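Local coordinates for protein dual function macrocyclase-peptidase POPB (Galerina marginata, PDB 5N4B) that cleaves peptide bonds after prolyl residues and closes peptide macrocycles in the biosynthesis of amanitin toxins, at residues A[326-329]-A[335-338]; A[375-380]-A[386-391]; A[317-322]-A[371-376]. The protein carries 1 engineered substitution. All blocks are in the same frame, centred on the assembly; numbering follows the deposited sequence.

Interaction 1: residues A[326-329]-A[335-338]; sequences YIKT and QYKV
This contact is the loop end of a beta hairpin in one blade of the N-terminal beta-propeller. Strands 324-329 and 337-342 run antiparallel here. T329 and K337 form a hydrogen-bonded pair. T329 N donates to K337 O at 3.0 Å with an N-H...O angle of 165°. The return bond, K337 N to T329 O, is 2.9 Å long but more bent, at 133°. T329 O also takes a CA-H...O contact from Y336 CA. The next pair, K328 and V338, is non-hydrogen-bonded, and its CA atoms lie 4.5 Å apart. V338 CA makes a CA-H...O contact with I327 O, at 3.3 Å. V338 CG1 lies over the same carbonyl, 3.7 Å from I327 O.

The side chains of T329 and K337 share one face of the sheet and run side by side. T329 CG2 meets K337 CG at 4.1 Å. In both residues this carbon sits between the backbone N and the carbonyl carbon (chi1 64° in K337), which brings the two together. Beyond CG, K337 is extended, and its NZ forms a salt bridge with D352. The side chain of K328 lies on the other face with V338. It bends at chi3 and chi4, which brings NZ within 4.1 Å of Y336 CE2, oblique to the ring. The Y336 ring also rests by CD2 on T329 C, at 3.6 Å. D314 ties down both sides of the hairpin end: D314 OD2 hydrogen-bonds Y336 OH, and the main-chain O of D314 hydrogen-bonds T329 OG1. Such antiparallel pairing of the second and third strands is typical of a four-stranded propeller blade.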
loop_
_atom_site.group_PDB
_atom_site.type_symbol
_atom_site.label_atom_id
_atom_site.label_comp_id
_atom_site.label_asym_id
_atom_site.label_seq_id
_atom_site.Cartn_x
_atom_site.Cartn_y
_atom_site.Cartn_z
ATOM N N TYR A 326 -4.155 -16.423 21.034
ATOM C CA TYR A 326 -3.420 -16.904 19.866
ATOM C C TYR A 326 -2.912 -15.697 19.091
ATOM O O TYR A 326 -3.697 -14.776 18.785
ATOM C CB TYR A 326 -4.361 -17.724 18.972
ATOM C CG TYR A 326 -4.807 -19.043 19.526
ATOM C CD1 TYR A 326 -5.693 -19.113 20.597
ATOM C CD2 TYR A 326 -4.367 -20.234 18.987
ATOM C CE1 TYR A 326 -6.103 -20.358 21.122
ATOM C CE2 TYR A 326 -4.746 -21.453 19.489
ATOM C CZ TYR A 326 -5.623 -21.517 20.535
ATOM O OH TYR A 326 -6.076 -22.710 21.051
ATOM N N ILE A 327 -1.618 -15.683 18.775
ATOM C CA ILE A 327 -0.942 -14.497 18.282
ATOM C C ILE A 327 -0.041 -14.886 17.135
ATOM O O ILE A 327 0.774 -15.820 17.263
ATOM C CB ILE A 327 -0.117 -13.830 19.390
ATOM C CG1 ILE A 327 -0.990 -13.601 20.639
ATOM C CG2 ILE A 327 0.470 -12.526 18.905
ATOM C CD1 ILE A 327 -0.283 -12.886 21.827
ATOM N N LYS A 328 -0.099 -14.112 16.047
ATOM C CA LYS A 328 0.874 -14.247 14.973
ATOM C C LYS A 328 2.068 -13.381 15.328
ATOM O O LYS A 328 1.900 -12.210 15.670
ATOM C CB LYS A 328 0.287 -13.780 13.649
ATOM C CG LYS A 328 1.271 -13.929 12.468
ATOM C CD LYS A 328 0.665 -13.676 11.082
ATOM C CE LYS A 328 0.179 -12.270 10.837
ATOM N NZ LYS A 328 1.274 -11.288 10.808
ATOM N N THR A 329 3.260 -13.938 15.290
ATOM C CA THR A 329 4.448 -13.233 15.767
ATOM C C THR A 329 5.669 -13.646 14.980
ATOM O O THR A 329 5.736 -14.754 14.444
ATOM C CB THR A 329 4.679 -13.444 17.285
ATOM O OG1 THR A 329 5.770 -12.646 17.756
ATOM C CG2 THR A 329 5.066 -14.857 17.571
ATOM N N GLN A 335 10.380 -15.852 9.898
ATOM C CA GLN A 335 9.364 -16.192 8.914
ATOM C C GLN A 335 7.962 -16.241 9.506
ATOM O O GLN A 335 7.005 -16.597 8.794
ATOM C CB GLN A 335 9.695 -17.532 8.264
ATOM C CG GLN A 335 10.968 -17.535 7.475
ATOM C CD GLN A 335 10.829 -17.071 6.093
ATOM O OE1 GLN A 335 9.993 -16.272 5.741
ATOM N NE2 GLN A 335 11.715 -17.598 5.237
ATOM N N TYR A 336 7.820 -15.846 10.771
ATOM C CA TYR A 336 6.572 -15.791 11.522
ATOM C C TYR A 336 6.064 -17.174 11.925
ATOM O O TYR A 336 6.438 -18.201 11.355
ATOM C CB TYR A 336 5.515 -14.946 10.806
ATOM C CG TYR A 336 5.757 -13.463 10.769
ATOM C CD1 TYR A 336 6.670 -12.896 9.889
ATOM C CD2 TYR A 336 5.071 -12.612 11.627
ATOM C CE1 TYR A 336 6.867 -11.510 9.841
ATOM C CE2 TYR A 336 5.284 -11.239 11.580
ATOM C CZ TYR A 336 6.180 -10.716 10.685
ATOM O OH TYR A 336 6.435 -9.338 10.590
ATOM N N LYS A 337 5.162 -17.170 12.901
ATOM C CA LYS A 337 4.603 -18.378 13.515
ATOM C C LYS A 337 3.393 -17.965 14.338
ATOM O O LYS A 337 3.115 -16.783 14.487
ATOM C CB LYS A 337 5.624 -19.108 14.394
ATOM C CG LYS A 337 6.081 -18.320 15.598
ATOM C CD LYS A 337 7.028 -19.088 16.471
ATOM C CE LYS A 337 7.575 -18.252 17.603
ATOM N NZ LYS A 337 8.443 -19.126 18.491
ATOM N N VAL A 338 2.659 -18.934 14.851
ATOM C CA VAL A 338 1.561 -18.670 15.781
ATOM C C VAL A 338 1.964 -19.182 17.140
ATOM O O VAL A 338 2.316 -20.373 17.272
ATOM C CB VAL A 338 0.231 -19.319 15.363
ATOM C CG1 VAL A 338 -0.858 -19.004 16.386
ATOM C CG2 VAL A 338 -0.195 -18.898 13.973
#

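Interaction 2: residues A[375-380]-A[386-391]; sequences AIYKRN and YLYSKA
Backbone pairing backed by a cluster of tyrosines joins A375-N380 to Y386-A391, in the middle two strands of a propeller blade. A375 and Y386 form an antiparallel hydrogen-bonded pair. A375 N donates to Y386 O at 2.9 Å, nearly straight at 168°. Y386 N returns the bond to A375 O, also at 2.9 Å. The N-to-C directions of the short strand segments 375-379 and 386-388 differ by 136°, well short of exact antiparallel.

On the face that carries A375 and Y386, the Y377 ring meets two other tyrosines. Y377 turns its CD2 to Y386 CD1, 3.8 Å away. These two side chains cross at about a right angle. Y386 CD1 lies near the plane of the Y377 ring, at its edge. The Y388 hydroxyl comes to the same ring near its plane, with OH 3.7 Å from Y377 CE2. Y388 also lies by CE1 against A375 CB, at 3.8 Å. In Y377, CG stands anti to the carbonyl carbon (chi1 -80°), which lays the ring across toward both other tyrosines.

The polar ends of R379 and Y386 both bind E384. E384 OE1 hydrogen-bonds Y386 OH, and E384 OE2 forms a salt bridge with R379 NE. One carboxylate thus serves both strands, and may temper the arginine charge. L362 of the preceding strand packs on A375 and Y377. This is a twisted beta hairpin in the centre of a four-stranded propeller blade.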
loop_
_atom_site.group_PDB
_atom_site.type_symbol
_atom_site.label_atom_id
_atom_site.label_comp_id
_atom_site.label_asym_id
_atom_site.label_seq_id
_atom_site.Cartn_x
_atom_site.Cartn_y
_atom_site.Cartn_z
ATOM N N ALA A 375 -4.737 -20.316 7.179
ATOM C CA ALA A 375 -3.401 -19.735 7.137
ATOM C C ALA A 375 -2.989 -19.539 5.697
ATOM O O ALA A 375 -3.220 -20.402 4.853
ATOM C CB ALA A 375 -2.389 -20.685 7.782
ATOM N N ILE A 376 -2.340 -18.409 5.428
ATOM C CA ILE A 376 -1.703 -18.156 4.136
ATOM C C ILE A 376 -0.214 -18.122 4.384
ATOM O O ILE A 376 0.270 -17.344 5.226
ATOM C CB ILE A 376 -2.194 -16.868 3.482
ATOM C CG1 ILE A 376 -3.653 -17.051 3.091
ATOM C CG2 ILE A 376 -1.329 -16.537 2.232
ATOM C CD1 ILE A 376 -4.280 -15.779 2.656
ATOM N N TYR A 377 0.500 -18.992 3.672
ATOM C CA TYR A 377 1.951 -19.020 3.622
ATOM C C TYR A 377 2.407 -18.456 2.299
ATOM O O TYR A 377 1.828 -18.753 1.232
ATOM C CB TYR A 377 2.473 -20.436 3.749
ATOM C CG TYR A 377 2.494 -20.938 5.150
ATOM C CD1 TYR A 377 3.569 -20.651 5.951
ATOM C CD2 TYR A 377 1.459 -21.687 5.667
ATOM C CE1 TYR A 377 3.627 -21.085 7.284
ATOM C CE2 TYR A 377 1.521 -22.157 6.966
ATOM C CZ TYR A 377 2.595 -21.824 7.756
ATOM O OH TYR A 377 2.544 -22.286 9.057
ATOM N N LYS A 378 3.422 -17.636 2.352
ATOM C CA LYS A 378 4.042 -17.078 1.161
ATOM C C LYS A 378 5.347 -17.836 0.946
ATOM O O LYS A 378 6.288 -17.652 1.711
ATOM C CB LYS A 378 4.261 -15.580 1.309
ATOM C CG LYS A 378 4.671 -14.891 0.019
ATOM C CD LYS A 378 4.988 -13.440 0.199
ATOM C CE LYS A 378 3.785 -12.642 0.738
ATOM N NZ LYS A 378 2.591 -12.698 -0.123
ATOM N N ARG A 379 5.389 -18.719 -0.050
ATOM C CA ARG A 379 6.541 -19.562 -0.316
ATOM C C ARG A 379 7.050 -19.168 -1.706
ATOM O O ARG A 379 6.299 -19.240 -2.698
ATOM C CB ARG A 379 6.127 -21.039 -0.286
ATOM C CG ARG A 379 7.337 -21.949 -0.465
ATOM C CD ARG A 379 6.926 -23.419 -0.753
ATOM N NE ARG A 379 5.908 -23.756 0.185
ATOM C CZ ARG A 379 6.113 -24.058 1.459
ATOM N NH1 ARG A 379 7.347 -24.125 1.960
ATOM N NH2 ARG A 379 5.037 -24.292 2.226
ATOM N N ASN A 380 8.301 -18.728 -1.784
ATOM C CA ASN A 380 8.833 -18.247 -3.057
ATOM C C ASN A 380 7.930 -17.150 -3.640
ATOM O O ASN A 380 7.751 -17.026 -4.845
ATOM C CB ASN A 380 9.075 -19.373 -4.068
ATOM C CG ASN A 380 10.093 -20.359 -3.632
ATOM O OD1 ASN A 380 9.861 -21.582 -3.674
ATOM N ND2 ASN A 380 11.177 -19.864 -3.192
ATOM N N TYR A 386 -4.043 -22.879 3.642
ATOM C CA TYR A 386 -4.238 -24.121 4.403
ATOM C C TYR A 386 -5.318 -23.934 5.454
ATOM O O TYR A 386 -5.425 -22.880 6.068
ATOM C CB TYR A 386 -2.936 -24.589 5.094
ATOM C CG TYR A 386 -1.835 -24.891 4.115
ATOM C CD1 TYR A 386 -0.980 -23.895 3.694
ATOM C CD2 TYR A 386 -1.698 -26.129 3.560
ATOM C CE1 TYR A 386 0.014 -24.165 2.772
ATOM C CE2 TYR A 386 -0.702 -26.417 2.682
ATOM C CZ TYR A 386 0.141 -25.431 2.266
ATOM O OH TYR A 386 1.100 -25.732 1.311
ATOM N N LEU A 387 -6.042 -25.022 5.732
ATOM C CA LEU A 387 -6.994 -25.122 6.826
ATOM C C LEU A 387 -6.361 -25.954 7.932
ATOM O O LEU A 387 -5.816 -27.029 7.653
ATOM C CB LEU A 387 -8.287 -25.767 6.322
ATOM C CG LEU A 387 -9.360 -25.913 7.371
ATOM C CD1 LEU A 387 -9.898 -24.559 7.829
ATOM C CD2 LEU A 387 -10.499 -26.755 6.764
ATOM N N TYR A 388 -6.439 -25.463 9.143
ATOM C CA TYR A 388 -5.947 -26.120 10.359
ATOM C C TYR A 388 -7.080 -26.358 11.344
ATOM O O TYR A 388 -8.012 -25.555 11.462
ATOM C CB TYR A 388 -4.940 -25.237 11.084
ATOM C CG TYR A 388 -3.575 -25.186 10.450
ATOM C CD1 TYR A 388 -3.325 -24.403 9.325
ATOM C CD2 TYR A 388 -2.536 -25.924 10.965
ATOM C CE1 TYR A 388 -2.091 -24.401 8.729
ATOM C CE2 TYR A 388 -1.258 -25.895 10.371
ATOM C CZ TYR A 388 -1.069 -25.113 9.270
ATOM O OH TYR A 388 0.190 -25.112 8.693
ATOM N N SER A 389 -6.992 -27.458 12.068
ATOM C CA SER A 389 -7.931 -27.747 13.130
ATOM C C SER A 389 -7.586 -27.022 14.410
ATOM O O SER A 389 -6.530 -26.414 14.560
ATOM C CB SER A 389 -7.916 -29.255 13.412
ATOM O OG SER A 389 -6.710 -29.629 14.115
ATOM N N LYS A 390 -8.489 -27.150 15.389
ATOM C CA LYS A 390 -8.276 -26.579 16.705
ATOM C C LYS A 390 -7.046 -27.173 17.383
ATOM O O LYS A 390 -6.475 -26.525 18.253
ATOM C CB LYS A 390 -9.531 -26.833 17.565
ATOM C CG LYS A 390 -9.805 -28.298 17.921
ATOM C CD LYS A 390 -11.020 -28.461 18.850
ATOM C CE LYS A 390 -11.151 -29.891 19.321
ATOM N NZ LYS A 390 -12.436 -30.053 20.032
ATOM N N ALA A 391 -6.655 -28.401 17.015
ATOM C CA ALA A 391 -5.472 -29.040 17.563
ATOM C C ALA A 391 -4.213 -28.690 16.790
ATOM O O ALA A 391 -3.166 -29.295 17.034
ATOM C CB ALA A 391 -5.664 -30.548 17.616
#

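Interaction 3: residues A[317-322]-A[371-376]; sequences IITNHG and EYFVAI
One water oxygen is gripped from both segments: it donates to E371 O at 2.8 Å and takes a weak hydrogen bond from H321 NE2. It is the polar bridge between 317-322 and 371-376, since no direct hydrogen bond joins them. The rest is apolar packing around F373. The F373 ring stands between the two strands. I318 CG2 comes to its edge, near the ring plane, 4.0 Å from CE1. T319 CG2 meets the same CE1 at 4.0 Å, but obliquely. Two methyls from consecutive residues thus converge on one ring atom.

This is possible because I318 and T319 both face Y326, a classic beta bulge that turns both side chains toward F373. T319 keeps its methyl on the ring side, while its OG1, anti to the backbone N (chi1 -164°), bonds Q412. Further along the strand, N320 ND2 donates to G322 O at 2.8 Å and is also held by D270, which pins the turn after the strand. The F353 and Y326 rings complete the aromatic setting of F373. Side chains meeting sheet against sheet, without backbone pairing, are characteristic of adjacent blades in a beta-propeller.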
loop_
_atom_site.group_PDB
_atom_site.type_symbol
_atom_site.label_atom_id
_atom_site.label_comp_id
_atom_site.label_asym_id
_atom_site.label_seq_id
_atom_site.Cartn_x
_atom_site.Cartn_y
_atom_site.Cartn_z
ATOM N N ILE A 317 -2.821 -10.065 17.279
ATOM C CA ILE A 317 -3.758 -11.043 17.808
ATOM C C ILE A 317 -4.545 -11.727 16.697
ATOM O O ILE A 317 -5.066 -11.074 15.781
ATOM C CB ILE A 317 -4.778 -10.367 18.738
ATOM C CG1 ILE A 317 -4.114 -9.618 19.880
ATOM C CG2 ILE A 317 -5.791 -11.412 19.274
ATOM C CD1 ILE A 317 -3.236 -10.441 20.708
ATOM N N ILE A 318 -4.721 -13.031 16.806
ATOM C CA ILE A 318 -5.633 -13.809 15.953
ATOM C C ILE A 318 -6.973 -13.992 16.653
ATOM O O ILE A 318 -8.019 -13.601 16.129
ATOM C CB ILE A 318 -5.027 -15.189 15.615
ATOM C CG1 ILE A 318 -3.702 -15.017 14.902
ATOM C CG2 ILE A 318 -6.032 -16.002 14.803
ATOM C CD1 ILE A 318 -2.818 -16.223 14.960
ATOM N N THR A 319 -6.966 -14.571 17.835
ATOM C CA THR A 319 -8.189 -14.798 18.601
ATOM C C THR A 319 -7.812 -15.224 20.014
ATOM O O THR A 319 -6.630 -15.280 20.366
ATOM C CB THR A 319 -9.090 -15.813 17.916
ATOM O OG1 THR A 319 -10.404 -15.667 18.523
ATOM C CG2 THR A 319 -8.639 -17.253 18.040
ATOM N N ASN A 320 -8.812 -15.603 20.798
ATOM C CA ASN A 320 -8.563 -16.176 22.113
ATOM C C ASN A 320 -9.640 -17.205 22.364
ATOM O O ASN A 320 -10.762 -17.098 21.874
ATOM C CB ASN A 320 -8.594 -15.142 23.239
ATOM C CG ASN A 320 -9.955 -14.589 23.448
ATOM O OD1 ASN A 320 -10.456 -13.902 22.582
ATOM N ND2 ASN A 320 -10.568 -14.874 24.588
ATOM N N HIS A 321 -9.305 -18.203 23.180
ATOM C CA HIS A 321 -10.276 -19.129 23.748
ATOM C C HIS A 321 -10.077 -19.027 25.254
ATOM O O HIS A 321 -9.058 -19.472 25.791
ATOM C CB HIS A 321 -10.129 -20.557 23.188
ATOM C CG HIS A 321 -10.373 -20.645 21.714
ATOM N ND1 HIS A 321 -11.547 -20.238 21.128
ATOM C CD2 HIS A 321 -9.593 -21.111 20.709
ATOM C CE1 HIS A 321 -11.470 -20.419 19.818
ATOM N NE2 HIS A 321 -10.296 -20.949 19.537
ATOM N N GLY A 322 -11.012 -18.397 25.942
ATOM C CA GLY A 322 -10.770 -18.080 27.335
ATOM C C GLY A 322 -9.531 -17.236 27.476
ATOM O O GLY A 322 -9.310 -16.296 26.711
ATOM N N GLU A 371 -13.430 -22.451 15.720
ATOM C CA GLU A 371 -12.337 -23.261 16.253
ATOM C C GLU A 371 -11.252 -23.603 15.242
ATOM O O GLU A 371 -10.228 -24.182 15.639
ATOM C CB GLU A 371 -12.884 -24.557 16.863
ATOM C CG GLU A 371 -13.521 -25.498 15.931
ATOM C CD GLU A 371 -13.868 -26.826 16.630
ATOM O OE1 GLU A 371 -14.647 -26.778 17.613
ATOM O OE2 GLU A 371 -13.325 -27.883 16.219
ATOM N N TYR A 372 -11.460 -23.329 13.966
ATOM C CA TYR A 372 -10.505 -23.654 12.919
ATOM C C TYR A 372 -9.642 -22.437 12.625
ATOM O O TYR A 372 -9.948 -21.301 12.987
ATOM C CB TYR A 372 -11.201 -24.089 11.631
ATOM C CG TYR A 372 -11.970 -25.371 11.687
ATOM C CD1 TYR A 372 -13.214 -25.424 12.258
ATOM C CD2 TYR A 372 -11.425 -26.524 11.162
ATOM C CE1 TYR A 372 -13.924 -26.648 12.308
ATOM C CE2 TYR A 372 -12.109 -27.735 11.184
ATOM C CZ TYR A 372 -13.362 -27.787 11.768
ATOM O OH TYR A 372 -14.085 -28.976 11.814
ATOM N N PHE A 373 -8.539 -22.678 11.948
ATOM C CA PHE A 373 -7.659 -21.598 11.531
ATOM C C PHE A 373 -7.378 -21.733 10.050
ATOM O O PHE A 373 -7.131 -22.828 9.560
ATOM C CB PHE A 373 -6.357 -21.579 12.322
ATOM C CG PHE A 373 -6.557 -21.368 13.784
ATOM C CD1 PHE A 373 -6.600 -20.085 14.286
ATOM C CD2 PHE A 373 -6.759 -22.428 14.623
ATOM C CE1 PHE A 373 -6.805 -19.856 15.629
ATOM C CE2 PHE A 373 -6.951 -22.192 15.978
ATOM C CZ PHE A 373 -6.979 -20.941 16.481
ATOM N N VAL A 374 -7.415 -20.616 9.331
ATOM C CA VAL A 374 -7.051 -20.545 7.915
ATOM C C VAL A 374 -5.753 -19.758 7.859
ATOM O O VAL A 374 -5.651 -18.690 8.464
ATOM C CB VAL A 374 -8.155 -19.899 7.069
ATOM C CG1 VAL A 374 -7.838 -19.985 5.587
ATOM C CG2 VAL A 374 -9.532 -20.531 7.362
ATOM N N ALA A 375 -4.737 -20.316 7.179
ATOM C CA ALA A 375 -3.401 -19.735 7.137
ATOM C C ALA A 375 -2.989 -19.539 5.697
ATOM O O ALA A 375 -3.220 -20.402 4.853
ATOM C CB ALA A 375 -2.389 -20.685 7.782
ATOM N N ILE A 376 -2.340 -18.409 5.428
ATOM C CA ILE A 376 -1.703 -18.156 4.136
ATOM C C ILE A 376 -0.214 -18.122 4.384
ATOM O O ILE A 376 0.270 -17.344 5.226
ATOM C CB ILE A 376 -2.194 -16.868 3.482
ATOM C CG1 ILE A 376 -3.653 -17.051 3.091
ATOM C CG2 ILE A 376 -1.329 -16.537 2.232
ATOM C CD1 ILE A 376 -4.280 -15.779 2.656
HETATM O O HOH W 1 -9.594 -23.307 18.185
#

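The three contacts lie in two consecutive blades of the propeller, and their centres are each about 11 Å apart. Interaction 1 belongs to the blade from strand 315-321 to strand 349-352, interaction 2 to that from strand 361-368 to strand 394-398, and interaction 3 joins the two. Interactions 1 and 2 do not touch; their nearest atoms are about 5 Å apart. Interaction 3 reaches both. Y326 of interaction 1 pairs with its bulge, with Y326 N 2.8 Å from T319 O. Interaction 3 shares A375 and I376 with interaction 2, and Y388 N lies 2.8 Å from F373 O. All three are structural contacts of the propeller, away from the catalytic D662, H699 and the engineered A578.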